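Local coordinates for protein RsfP (PDB 4GLJ) that probably catalyses the phosphorolysis of methylthioadenosine to adenine and methylthioribose 1-phosphate, and also binds the dye rhodamine B, at residues Leu106-Met111 with Thr221-Trp226; Val137-Pro142 with Glu203-Arg208; Ala169-Ile174 with Ala193-Met198; Ser211-Thr216 with Ser267-Ala272. All blocks are in the same frame, centred on the assembly; numbering follows the deposited sequence.

Contact 1: Leu106-Met111 with Thr221-Trp226. With RHB (N-[9-(2-carboxyphenyl)-6-(diethylamino)-3H-xanthen-3-ylidene]-N-ethylethanaminium), chain C.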
# COMPACT_ATOMS: atom_id res chain seq x y z
N LEU A 106 -15.03 20.46 11.28
CA LEU A 106 -13.97 21.08 10.45
C LEU A 106 -14.56 21.50 9.11
O LEU A 106 -14.80 20.64 8.21
CB LEU A 106 -12.79 20.13 10.24
CG LEU A 106 -12.33 19.47 11.53
CD1 LEU A 106 -11.29 18.41 11.25
CD2 LEU A 106 -11.75 20.49 12.47
N LYS A 107 -14.80 22.81 8.97
CA LYS A 107 -15.53 23.35 7.81
C LYS A 107 -14.61 23.99 6.75
O LYS A 107 -13.49 24.46 7.06
CB LYS A 107 -16.56 24.44 8.29
CG LYS A 107 -17.74 23.78 8.95
CD LYS A 107 -18.35 24.70 9.99
CE LYS A 107 -19.67 24.13 10.50
NZ LYS A 107 -19.62 22.71 10.95
N PRO A 108 -15.08 24.05 5.48
CA PRO A 108 -14.31 24.78 4.45
C PRO A 108 -13.92 26.19 4.90
O PRO A 108 -14.74 26.90 5.50
CB PRO A 108 -15.25 24.82 3.26
CG PRO A 108 -16.04 23.53 3.43
CD PRO A 108 -16.25 23.35 4.91
N LEU A 109 -12.69 26.57 4.59
CA LEU A 109 -12.03 27.80 5.06
C LEU A 109 -11.51 27.75 6.50
O LEU A 109 -10.81 28.66 6.93
CB LEU A 109 -12.92 29.05 4.87
CG LEU A 109 -13.57 29.32 3.52
CD1 LEU A 109 -14.21 30.67 3.69
CD2 LEU A 109 -12.61 29.31 2.35
N ASP A 110 -11.81 26.69 7.25
CA ASP A 110 -11.12 26.52 8.51
C ASP A 110 -9.68 26.11 8.20
O ASP A 110 -9.36 25.55 7.08
CB ASP A 110 -11.73 25.44 9.37
CG ASP A 110 -13.05 25.84 10.02
OD1 ASP A 110 -13.47 27.04 9.94
OD2 ASP A 110 -13.69 24.89 10.58
N MET A 111 -8.82 26.35 9.18
CA MET A 111 -7.49 25.69 9.18
C MET A 111 -7.38 24.70 10.31
O MET A 111 -8.13 24.79 11.30
CB MET A 111 -6.37 26.72 9.24
CG MET A 111 -6.61 27.87 8.23
SD MET A 111 -5.16 28.95 8.15
CE MET A 111 -5.75 30.28 7.10
N THR A 221 -10.57 22.63 2.38
CA THR A 221 -11.12 23.12 1.13
C THR A 221 -12.51 22.56 0.87
O THR A 221 -13.28 23.11 0.05
CB THR A 221 -10.23 22.87 -0.09
OG1 THR A 221 -9.82 21.50 -0.09
CG2 THR A 221 -9.02 23.80 -0.06
N ASP A 222 -12.87 21.52 1.58
CA ASP A 222 -14.24 21.04 1.46
C ASP A 222 -14.38 19.77 2.32
O ASP A 222 -13.42 19.33 2.92
CB ASP A 222 -14.66 20.81 -0.03
CG ASP A 222 -16.22 20.82 -0.24
OD1 ASP A 222 -16.98 20.90 0.77
OD2 ASP A 222 -16.69 20.73 -1.42
N PHE A 223 -15.60 19.29 2.46
CA PHE A 223 -15.79 18.01 3.08
C PHE A 223 -15.21 17.10 2.00
O PHE A 223 -15.21 17.45 0.80
CB PHE A 223 -17.24 17.84 3.56
CG PHE A 223 -17.61 18.79 4.70
CD1 PHE A 223 -18.49 19.88 4.47
CD2 PHE A 223 -17.06 18.60 6.01
CE1 PHE A 223 -18.82 20.75 5.52
CE2 PHE A 223 -17.40 19.46 7.05
CZ PHE A 223 -18.28 20.53 6.81
N ASP A 224 -14.70 15.96 2.45
CA ASP A 224 -14.36 14.92 1.54
C ASP A 224 -15.76 14.61 1.03
O ASP A 224 -16.73 15.26 1.43
CB ASP A 224 -13.59 13.81 2.25
CG ASP A 224 -12.82 12.97 1.28
OD1 ASP A 224 -12.44 13.41 0.17
OD2 ASP A 224 -12.68 11.78 1.56
N CYS A 225 -15.82 13.65 0.12
CA CYS A 225 -17.04 13.09 -0.50
C CYS A 225 -18.13 12.50 0.44
O CYS A 225 -19.24 12.23 -0.03
CB CYS A 225 -16.55 11.97 -1.43
SG CYS A 225 -15.88 10.53 -0.56
N TRP A 226 -17.83 12.29 1.73
CA TRP A 226 -18.82 11.81 2.70
C TRP A 226 -20.01 12.76 2.83
O TRP A 226 -20.91 12.54 3.64
CB TRP A 226 -18.15 11.38 4.01
CG TRP A 226 -17.78 12.52 4.93
CD1 TRP A 226 -16.72 13.41 4.80
CD2 TRP A 226 -18.49 12.95 6.15
NE1 TRP A 226 -16.71 14.33 5.82
CE2 TRP A 226 -17.74 14.11 6.66
CE3 TRP A 226 -19.62 12.52 6.84
CZ2 TRP A 226 -18.13 14.78 7.81
CZ3 TRP A 226 -20.00 13.20 8.00
CH2 TRP A 226 -19.27 14.31 8.47
O2 RHB C . -13.76 19.93 -2.10
C26 RHB C . -13.67 20.88 -2.92
C19 RHB C . -12.34 21.02 -3.61
C14 RHB C . -11.45 19.98 -3.52
C15 RHB C . -10.21 20.07 -4.14
C16 RHB C . -9.83 21.22 -4.82
C17 RHB C . -10.71 22.28 -4.90
C18 RHB C . -11.96 22.18 -4.29
C9 RHB C . -11.83 18.72 -2.84
C8 RHB C . -13.19 18.16 -3.00
C13 RHB C . -14.10 18.89 -3.77
C12 RHB C . -15.39 18.42 -3.93
C11 RHB C . -15.78 17.22 -3.34
N1 RHB C . -17.13 16.82 -3.58
C35 RHB C . -17.40 16.72 -5.03
C36 RHB C . -18.22 17.89 -5.54
C22 RHB C . -17.50 15.54 -2.93
C23 RHB C . -18.34 14.69 -3.86
C10 RHB C . -14.86 16.49 -2.57
C7 RHB C . -13.53 16.95 -2.39
O1 RHB C . -12.58 16.26 -1.62
C1 RHB C . -11.27 16.72 -1.45
C2 RHB C . -10.86 17.94 -2.03
C6 RHB C . -10.32 16.02 -0.69
C5 RHB C . -9.03 16.58 -0.57
C4 RHB C . -8.65 17.78 -1.14
C3 RHB C . -9.58 18.46 -1.89
N2 RHB C . -8.03 15.91 0.11
C24 RHB C . -8.38 14.54 -0.22
C25 RHB C . -7.12 13.88 -0.70
C33 RHB C . -6.81 16.09 -0.68
C34 RHB C . -6.34 17.54 -0.64
O3 RHB C . -14.63 21.68 -3.13

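Contact 2: Val137-Pro142 with Glu203-Arg208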
# COMPACT_ATOMS: atom_id res chain seq x y z
N VAL A 137 14.24 6.15 12.06
CA VAL A 137 13.83 7.31 12.92
C VAL A 137 12.44 7.02 13.53
O VAL A 137 11.63 6.29 12.95
CB VAL A 137 13.84 8.65 12.17
CG1 VAL A 137 15.25 8.93 11.67
CG2 VAL A 137 12.87 8.64 10.97
N SER A 138 12.17 7.52 14.70
CA SER A 138 10.82 7.43 15.26
C SER A 138 9.91 8.51 14.66
O SER A 138 10.29 9.65 14.57
CB SER A 138 10.93 7.63 16.76
OG SER A 138 9.72 8.15 17.25
N MET A 139 8.72 8.14 14.23
CA MET A 139 7.74 9.10 13.75
C MET A 139 6.59 9.15 14.75
O MET A 139 5.51 9.61 14.38
CB MET A 139 7.20 8.64 12.41
CG MET A 139 8.24 8.73 11.29
SD MET A 139 8.85 10.39 11.02
CE MET A 139 7.42 11.39 10.48
N ALA A 140 6.83 8.76 16.01
CA ALA A 140 5.76 8.69 17.04
C ALA A 140 4.98 10.02 17.07
O ALA A 140 3.71 10.05 17.07
CB ALA A 140 6.31 8.37 18.43
N ASP A 141 5.74 11.12 17.13
CA ASP A 141 5.14 12.45 17.01
C ASP A 141 5.57 13.04 15.64
O ASP A 141 6.71 13.57 15.51
CB ASP A 141 5.51 13.34 18.24
CG ASP A 141 5.09 12.70 19.54
OD1 ASP A 141 3.88 12.57 19.77
OD2 ASP A 141 5.97 12.24 20.30
N PRO A 142 4.71 12.88 14.60
CA PRO A 142 5.34 13.11 13.33
C PRO A 142 5.41 14.59 12.89
O PRO A 142 5.98 14.84 11.83
CB PRO A 142 4.42 12.34 12.33
CG PRO A 142 3.07 12.50 13.01
CD PRO A 142 3.38 12.22 14.46
N GLU A 203 6.71 13.36 2.87
CA GLU A 203 7.43 14.65 3.21
C GLU A 203 7.74 14.72 4.70
O GLU A 203 8.90 15.04 5.04
CB GLU A 203 6.56 15.82 2.79
CG GLU A 203 7.26 17.07 2.36
CD GLU A 203 6.26 18.09 1.84
OE1 GLU A 203 5.53 18.68 2.71
OE2 GLU A 203 6.12 18.26 0.60
N ALA A 204 6.79 14.34 5.57
CA ALA A 204 7.06 14.40 7.03
C ALA A 204 8.17 13.40 7.47
O ALA A 204 8.98 13.71 8.38
CB ALA A 204 5.80 14.19 7.89
N LYS A 205 8.14 12.18 6.90
CA LYS A 205 9.16 11.15 7.20
C LYS A 205 10.58 11.66 6.76
O LYS A 205 11.58 11.46 7.46
CB LYS A 205 8.80 9.84 6.43
CG LYS A 205 7.60 9.12 7.07
CD LYS A 205 7.25 7.87 6.24
CE LYS A 205 6.24 7.08 7.10
NZ LYS A 205 5.56 5.95 6.34
N LEU A 206 10.67 12.14 5.55
CA LEU A 206 11.92 12.60 4.98
C LEU A 206 12.49 13.80 5.77
O LEU A 206 13.70 13.86 6.03
CB LEU A 206 11.73 12.95 3.48
CG LEU A 206 11.36 11.65 2.67
CD1 LEU A 206 10.83 12.00 1.27
CD2 LEU A 206 12.57 10.70 2.55
N ALA A 207 11.62 14.72 6.15
CA ALA A 207 12.03 15.90 6.95
C ALA A 207 12.60 15.37 8.28
O ALA A 207 13.65 15.86 8.77
CB ALA A 207 10.81 16.82 7.21
N ARG A 208 11.95 14.36 8.88
CA ARG A 208 12.45 13.81 10.15
C ARG A 208 13.84 13.17 9.95
O ARG A 208 14.76 13.39 10.76
CB ARG A 208 11.46 12.79 10.71
CG ARG A 208 11.79 12.25 12.10
CD ARG A 208 11.98 13.29 13.24
NE ARG A 208 10.82 14.19 13.31
CZ ARG A 208 9.74 13.94 14.05
NH1 ARG A 208 9.70 12.83 14.83
NH2 ARG A 208 8.74 14.82 14.13
O HOH W 1 8.58 11.11 17.08
O HOH W 2 8.41 15.24 10.48

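Contact 3: Ala169-Ile174 with Ala193-Met198. With RHB (N-[9-(2-carboxyphenyl)-6-(diethylamino)-3H-xanthen-3-ylidene]-N-ethylethanaminium), chain C.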
# COMPACT_ATOMS: atom_id res chain seq x y z
N ALA A 169 -5.39 17.27 15.52
CA ALA A 169 -6.13 16.45 14.54
C ALA A 169 -5.19 15.43 13.87
O ALA A 169 -3.93 15.56 13.93
CB ALA A 169 -6.69 17.39 13.45
N THR A 170 -5.79 14.38 13.30
CA THR A 170 -5.04 13.36 12.56
C THR A 170 -5.23 13.50 11.06
O THR A 170 -6.39 13.52 10.61
CB THR A 170 -5.45 11.95 13.00
OG1 THR A 170 -5.06 11.81 14.35
CG2 THR A 170 -4.72 10.91 12.14
N TYR A 171 -4.12 13.64 10.30
CA TYR A 171 -4.11 13.80 8.82
C TYR A 171 -3.88 12.43 8.23
O TYR A 171 -2.88 11.79 8.50
CB TYR A 171 -2.93 14.71 8.43
CG TYR A 171 -2.62 15.00 6.94
CD1 TYR A 171 -2.12 13.98 6.05
CD2 TYR A 171 -2.72 16.30 6.44
CE1 TYR A 171 -1.78 14.29 4.70
CE2 TYR A 171 -2.35 16.59 5.09
CZ TYR A 171 -1.90 15.59 4.23
OH TYR A 171 -1.52 15.99 2.93
N VAL A 172 -4.81 11.96 7.38
CA VAL A 172 -4.54 10.69 6.70
C VAL A 172 -4.08 11.08 5.29
O VAL A 172 -4.73 11.85 4.61
CB VAL A 172 -5.76 9.72 6.69
CG1 VAL A 172 -6.95 10.38 6.04
CG2 VAL A 172 -5.40 8.47 5.84
N CYS A 173 -2.95 10.48 4.83
CA CYS A 173 -2.39 10.80 3.55
C CYS A 173 -2.66 9.63 2.64
O CYS A 173 -2.19 8.56 2.92
CB CYS A 173 -0.89 10.97 3.65
SG CYS A 173 -0.24 11.87 2.17
N ILE A 174 -3.29 9.90 1.49
CA ILE A 174 -3.58 8.83 0.54
C ILE A 174 -2.76 9.07 -0.71
O ILE A 174 -2.17 10.18 -0.92
CB ILE A 174 -5.11 8.77 0.22
CG1 ILE A 174 -5.58 10.06 -0.51
CG2 ILE A 174 -5.94 8.42 1.49
CD1 ILE A 174 -6.95 9.88 -1.21
N ALA A 193 -9.36 9.52 11.77
CA ALA A 193 -8.70 10.56 11.07
C ALA A 193 -9.68 11.76 10.95
O ALA A 193 -10.89 11.54 10.85
CB ALA A 193 -8.30 10.07 9.68
N ASP A 194 -9.15 12.98 10.80
CA ASP A 194 -9.96 14.21 10.83
C ASP A 194 -9.93 14.97 9.50
O ASP A 194 -10.91 15.62 9.15
CB ASP A 194 -9.40 15.11 11.94
CG ASP A 194 -9.55 14.46 13.33
OD1 ASP A 194 -8.52 14.23 14.01
OD2 ASP A 194 -10.72 14.13 13.70
N ILE A 195 -8.81 14.88 8.81
CA ILE A 195 -8.58 15.54 7.53
C ILE A 195 -7.79 14.55 6.63
O ILE A 195 -7.09 13.67 7.13
CB ILE A 195 -7.83 16.86 7.69
CG1 ILE A 195 -6.44 16.66 8.34
CG2 ILE A 195 -8.71 17.86 8.50
CD1 ILE A 195 -5.58 17.91 8.53
N ILE A 196 -7.91 14.76 5.33
CA ILE A 196 -7.35 13.95 4.30
C ILE A 196 -6.59 14.77 3.29
O ILE A 196 -7.11 15.78 2.71
CB ILE A 196 -8.44 13.05 3.63
CG1 ILE A 196 -7.82 12.20 2.47
CG2 ILE A 196 -9.63 13.86 3.12
CD1 ILE A 196 -8.59 10.90 2.32
N GLY A 197 -5.38 14.35 3.01
CA GLY A 197 -4.61 15.05 1.97
C GLY A 197 -3.78 14.01 1.20
O GLY A 197 -3.95 12.82 1.42
N MET A 198 -2.94 14.46 0.24
CA MET A 198 -2.22 13.49 -0.63
C MET A 198 -0.73 13.71 -0.59
O MET A 198 0.02 13.02 -1.32
CB MET A 198 -2.73 13.63 -2.08
CG MET A 198 -4.25 13.36 -2.20
SD MET A 198 -4.76 13.41 -3.92
CE MET A 198 -6.49 13.10 -3.71
O2 RHB C . -13.76 19.93 -2.10
C26 RHB C . -13.67 20.88 -2.92
C19 RHB C . -12.34 21.02 -3.61
C14 RHB C . -11.45 19.98 -3.52
C15 RHB C . -10.21 20.07 -4.14
C16 RHB C . -9.83 21.22 -4.82
C17 RHB C . -10.71 22.28 -4.90
C18 RHB C . -11.96 22.18 -4.29
C9 RHB C . -11.83 18.72 -2.84
C8 RHB C . -13.19 18.16 -3.00
C13 RHB C . -14.10 18.89 -3.77
C12 RHB C . -15.39 18.42 -3.93
C11 RHB C . -15.78 17.22 -3.34
N1 RHB C . -17.13 16.82 -3.58
C35 RHB C . -17.40 16.72 -5.03
C36 RHB C . -18.22 17.89 -5.54
C22 RHB C . -17.50 15.54 -2.93
C23 RHB C . -18.34 14.69 -3.86
C10 RHB C . -14.86 16.49 -2.57
C7 RHB C . -13.53 16.95 -2.39
O1 RHB C . -12.58 16.26 -1.62
C1 RHB C . -11.27 16.72 -1.45
C2 RHB C . -10.86 17.94 -2.03
C6 RHB C . -10.32 16.02 -0.69
C5 RHB C . -9.03 16.58 -0.57
C4 RHB C . -8.65 17.78 -1.14
C3 RHB C . -9.58 18.46 -1.89
N2 RHB C . -8.03 15.91 0.11
C24 RHB C . -8.38 14.54 -0.22
C25 RHB C . -7.12 13.88 -0.70
C33 RHB C . -6.81 16.09 -0.68
C34 RHB C . -6.34 17.54 -0.64
O3 RHB C . -14.63 21.68 -3.13

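Contact 4: Ser211-Thr216 with Ser267-Ala272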
# COMPACT_ATOMS: atom_id res chain seq x y z
N SER A 211 16.61 15.49 9.90
CA SER A 211 16.71 16.26 11.17
C SER A 211 16.13 17.69 11.07
O SER A 211 16.67 18.63 11.65
CB SER A 211 18.19 16.29 11.62
OG SER A 211 18.67 14.95 11.87
N ILE A 212 15.02 17.86 10.35
CA ILE A 212 14.37 19.17 10.20
C ILE A 212 13.01 19.14 10.87
O ILE A 212 12.23 18.22 10.63
CB ILE A 212 14.16 19.53 8.72
CG1 ILE A 212 15.47 19.56 7.95
CG2 ILE A 212 13.39 20.85 8.57
CD1 ILE A 212 15.34 19.66 6.41
N ALA A 213 12.70 20.14 11.68
CA ALA A 213 11.45 20.20 12.38
C ALA A 213 10.41 20.54 11.36
O ALA A 213 10.60 21.39 10.51
CB ALA A 213 11.51 21.26 13.51
N TYR A 214 9.28 19.85 11.42
CA TYR A 214 8.34 19.90 10.32
C TYR A 214 6.97 19.85 10.93
O TYR A 214 6.67 18.97 11.77
CB TYR A 214 8.52 18.70 9.37
CG TYR A 214 7.49 18.56 8.23
CD1 TYR A 214 6.21 17.98 8.49
CD2 TYR A 214 7.83 18.90 6.94
CE1 TYR A 214 5.26 17.84 7.49
CE2 TYR A 214 6.90 18.78 5.89
CZ TYR A 214 5.62 18.23 6.18
OH TYR A 214 4.73 18.03 5.12
N ALA A 215 6.12 20.81 10.53
CA ALA A 215 4.70 20.77 10.93
C ALA A 215 3.82 21.27 9.79
O ALA A 215 4.30 21.86 8.81
CB ALA A 215 4.42 21.50 12.25
N THR A 216 2.51 21.08 9.93
CA THR A 216 1.60 21.30 8.76
C THR A 216 0.55 22.34 9.15
O THR A 216 -0.01 22.28 10.23
CB THR A 216 0.91 19.97 8.38
OG1 THR A 216 1.93 19.07 7.86
CG2 THR A 216 -0.14 20.21 7.26
N SER A 267 13.84 21.47 18.80
CA SER A 267 13.00 20.41 18.30
C SER A 267 13.66 19.04 18.50
O SER A 267 14.85 18.86 18.25
CB SER A 267 12.71 20.64 16.80
OG SER A 267 11.83 19.61 16.31
N ILE A 268 12.88 18.05 18.92
CA ILE A 268 13.38 16.70 18.93
C ILE A 268 13.83 16.25 17.52
O ILE A 268 14.73 15.43 17.42
CB ILE A 268 12.47 15.69 19.68
CG1 ILE A 268 11.04 15.55 19.10
CG2 ILE A 268 12.33 16.07 21.17
CD1 ILE A 268 10.67 16.10 17.72
N ALA A 269 13.29 16.87 16.45
CA ALA A 269 13.69 16.48 15.07
C ALA A 269 15.18 16.74 14.84
O ALA A 269 15.82 16.07 14.01
CB ALA A 269 12.85 17.18 14.00
N HIS A 270 15.71 17.71 15.56
CA HIS A 270 17.05 18.18 15.35
C HIS A 270 18.11 17.17 15.63
O HIS A 270 19.20 17.27 15.10
CB HIS A 270 17.26 19.50 16.06
CG HIS A 270 16.47 20.64 15.48
ND1 HIS A 270 16.10 21.68 16.19
CD2 HIS A 270 15.96 20.84 14.22
CE1 HIS A 270 15.40 22.50 15.43
NE2 HIS A 270 15.33 21.99 14.22
N THR A 271 17.82 16.19 16.46
CA THR A 271 18.73 15.13 16.74
C THR A 271 18.14 13.77 16.34
O THR A 271 18.62 12.75 16.85
CB THR A 271 19.07 15.13 18.25
OG1 THR A 271 17.86 15.26 19.01
CG2 THR A 271 19.99 16.36 18.65
N ALA A 272 17.13 13.74 15.44
CA ALA A 272 16.43 12.48 15.14
C ALA A 272 17.33 11.40 14.53
O ALA A 272 17.10 10.24 14.77
CB ALA A 272 15.23 12.70 14.21

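Contact 1: Leu106-Met111 with Thr221-Trp226
Pro108 lies against Asp222 and Phe223. Its CD sits over one face of the Phe223 ring, 4.1 Å from the ring centroid, in a CH-pi contact. Its CG packs on the backbone of Asp222, 3.6 Å from Asp222 CA. The proline and the phenylalanine side chains cross at about a right angle. Lys107 runs beside the ring, and its CG comes 3.9 Å from Phe223 CZ. Leu106 O approaches the ring obliquely, 3.1 Å from Phe223 CE2. This oxygen also accepts a hydrogen bond from Ser101 OG.

Bonds inside each segment shape these parts. Lys107 to Asp110 form a type II beta turn, closed by a bond from Asp110 N to Lys107 O. Asp110 OD2 also takes the N-H of Lys107 at 2.9 Å, from above its carboxylate plane. Gln164 and His166 hold the same carboxylate. Asp222 has CG anti to its backbone N (chi1 -158°), and its OD1 accepts from Phe223 N at 2.7 Å.

On its other side the 221-226 segment borders bound rhodamine B. Asp222 faces the dye's carboxyl group, but so closely at CB that the detail there is doubtful. An alanine in place of Asp222 would probably leave Phe223 N without its OD1 acceptor and give the start of the loop more freedom to shift beside the dye.

Across the contact the chemistry is mainly apolar, with proline and lysine carbons against an aromatic ring. Polar bonds within each segment shape the two loops, which implies that the pocket wall at Asp222 rests on packing from behind.

Contact 2: Val137-Pro142 with Glu203-Arg208
Arg208, on helix 200-209, reaches into the loop 137-142 that leads to helix 145-157, and gathers main-chain oxygens there. Its CG is anti to the backbone N (chi1 -174°), and the chain then bends at chi2 and chi3. Asp141 O lies at the guanidinium edge, in its plane. NH2 gives it the stronger bond, 2.8 Å to Asp141 O. NH1 adds two weak bonds, to Asp141 O and to Ser138 O. A water weakly bonded to NH1 also accepts from Asp141 N at 2.8 Å and pairs with Ser138 OG.

The rest of the arginine chain is packed. Met139 runs alongside it, the two chains pointing opposite ways, with Met139 SD 3.6 Å from Arg208 CB. The methionine chain bends at chi2 and chi3. Its CE rests on the helix backbone, 3.5 Å from Ala204 O. The Val137 side chain crosses that of Arg208 obliquely, with Val137 CG2 3.9 Å from Arg208 CG. A second water donates both to Pro142 O and to Ala204 O, 2.7 Å from the latter.

The loop also faces the third subunit. Asp141 OD2 forms a salt bridge with Arg182 of that subunit, and Met139 packs on its Gln178. Lys205 turns its amino group to Asp119 of its own chain. In this phosphorylase-superfamily fold, a buried helix arginine thus bonds the carbonyls of an irregular loop at a subunit interface of the three-chain assembly.

Contact 3: Ala169-Ile174 with Ala193-Met198
Tyr171, Val172 and Cys173 pair with Ile195, Ile196 and Gly197 as parallel strands, with the strand axes 31° apart. Backbone bonds carry the pairing. Val172 N gives to Ile195 O at 2.9 Å, Gly197 N to Val172 O, and Ile174 N to Gly197 O. At the start, Thr170 O takes Asp194 N at 2.8 Å and, weakly, Ile195 N.

Side chains add polar bonds. Asp194 OD1 accepts from Thr170 N at 2.8 Å through its anti lone pair. The Tyr171 hydroxyl bonds with the backbone N-H groups of Thr199 and Asn200.

Apolar contacts differ on the two faces of the sheet. With Tyr171 and Ile195 on one face, CD1 of the isoleucine meets the ring at CD2, 3.9 Å away. Tyr171 CG is anti to the backbone N (chi1 177°), and Gly197 N lies over one face of the ring, toward its rim. Tyr171 OH comes 3.4 Å from Gly197 CA, where a side chain would collide. On the other face Val172 lies beside Ile196. Ile174 CG2 also touches Ile196 CD1, at 3.7 Å.

Ile196 and Met198 pack on one ethyl group (C24, C25) of rhodamine B, with Ile196 CG1 3.6 Å from dye C24.

The two strands belong to a beta-alpha-beta unit with helix 182-190. Their edge at the dye is mixed: Ile196 O, 2.8 Å from dye N2, probably attracts the cationic dye beside apolar carbons.

Contact 4: Ser211-Thr216 with Ser267-Ala272
Ser267 has its OG anti to the backbone N (chi1 -178°), which puts the oxygen 3.3 Å from Ala213 CB. In His270 chi1 of -67° sets CG anti to the carbonyl carbon, and the ring beyond it lies near 211-213. Its CD2 edge faces Ser211 O, which lies near the ring plane at 3.5 Å. Ala213 CB approaches the same ring obliquely, 4.0 Å from His270 NE2. That nitrogen is hydrogen-bonded to Arg91 O, and the ring meets Tyr92 edge-to-face.

Ser211 has positive phi. It is the C-prime residue of a Schellman motif that ends helix 200-209, with Ile212 N bonded to Ala207 O and Ser211 N to Arg208 O. The chain then enters strand 213-221 of the central sheet. The 3-10 turn 268-270 packs on this change from helix to strand.

Within the turn, Ser267 OG accepts from Ala269 N at 3.1 Å and forms an ST turn. Ser267 O also takes His270 N. Ser267 CB lies over one face of the His270 ring, toward its rim. An alanine at Ser267 would keep that CB but would probably leave Ala269 N without the acceptor that shapes the turn, and open a small gap beside Ala213.

Ala269 faces the strand with its methyl group, and its CB is 3.6 Å from Ile212 O. Ala269 O makes a CA-H...O contact with Ser211 CA at 3.0 Å. The same carbonyl accepts from Ala272 N, while Arg208 packs against both Ala269 and Ala272.

Contact 3 is buried within the sheet and is built on backbone bonds between strands. Contact 2 is also buried, partly by a neighbouring subunit, and relies on one arginine and two waters. Contacts 1 and 4 are only partly buried and pack loops without direct hydrogen bonds between their segments. They sit at the two ends of strand 213-221, on opposite sides of the chain's centre. Contacts 1 and 3 touch, for instance through Leu106 and Ile195, and both line the same dye site. Contacts 2 and 4 meet at helix 200-209: Ala207 O probably accepts from Ile212 N at its end, and Glu203 OE1 probably bonds Tyr214 OH nearer its start.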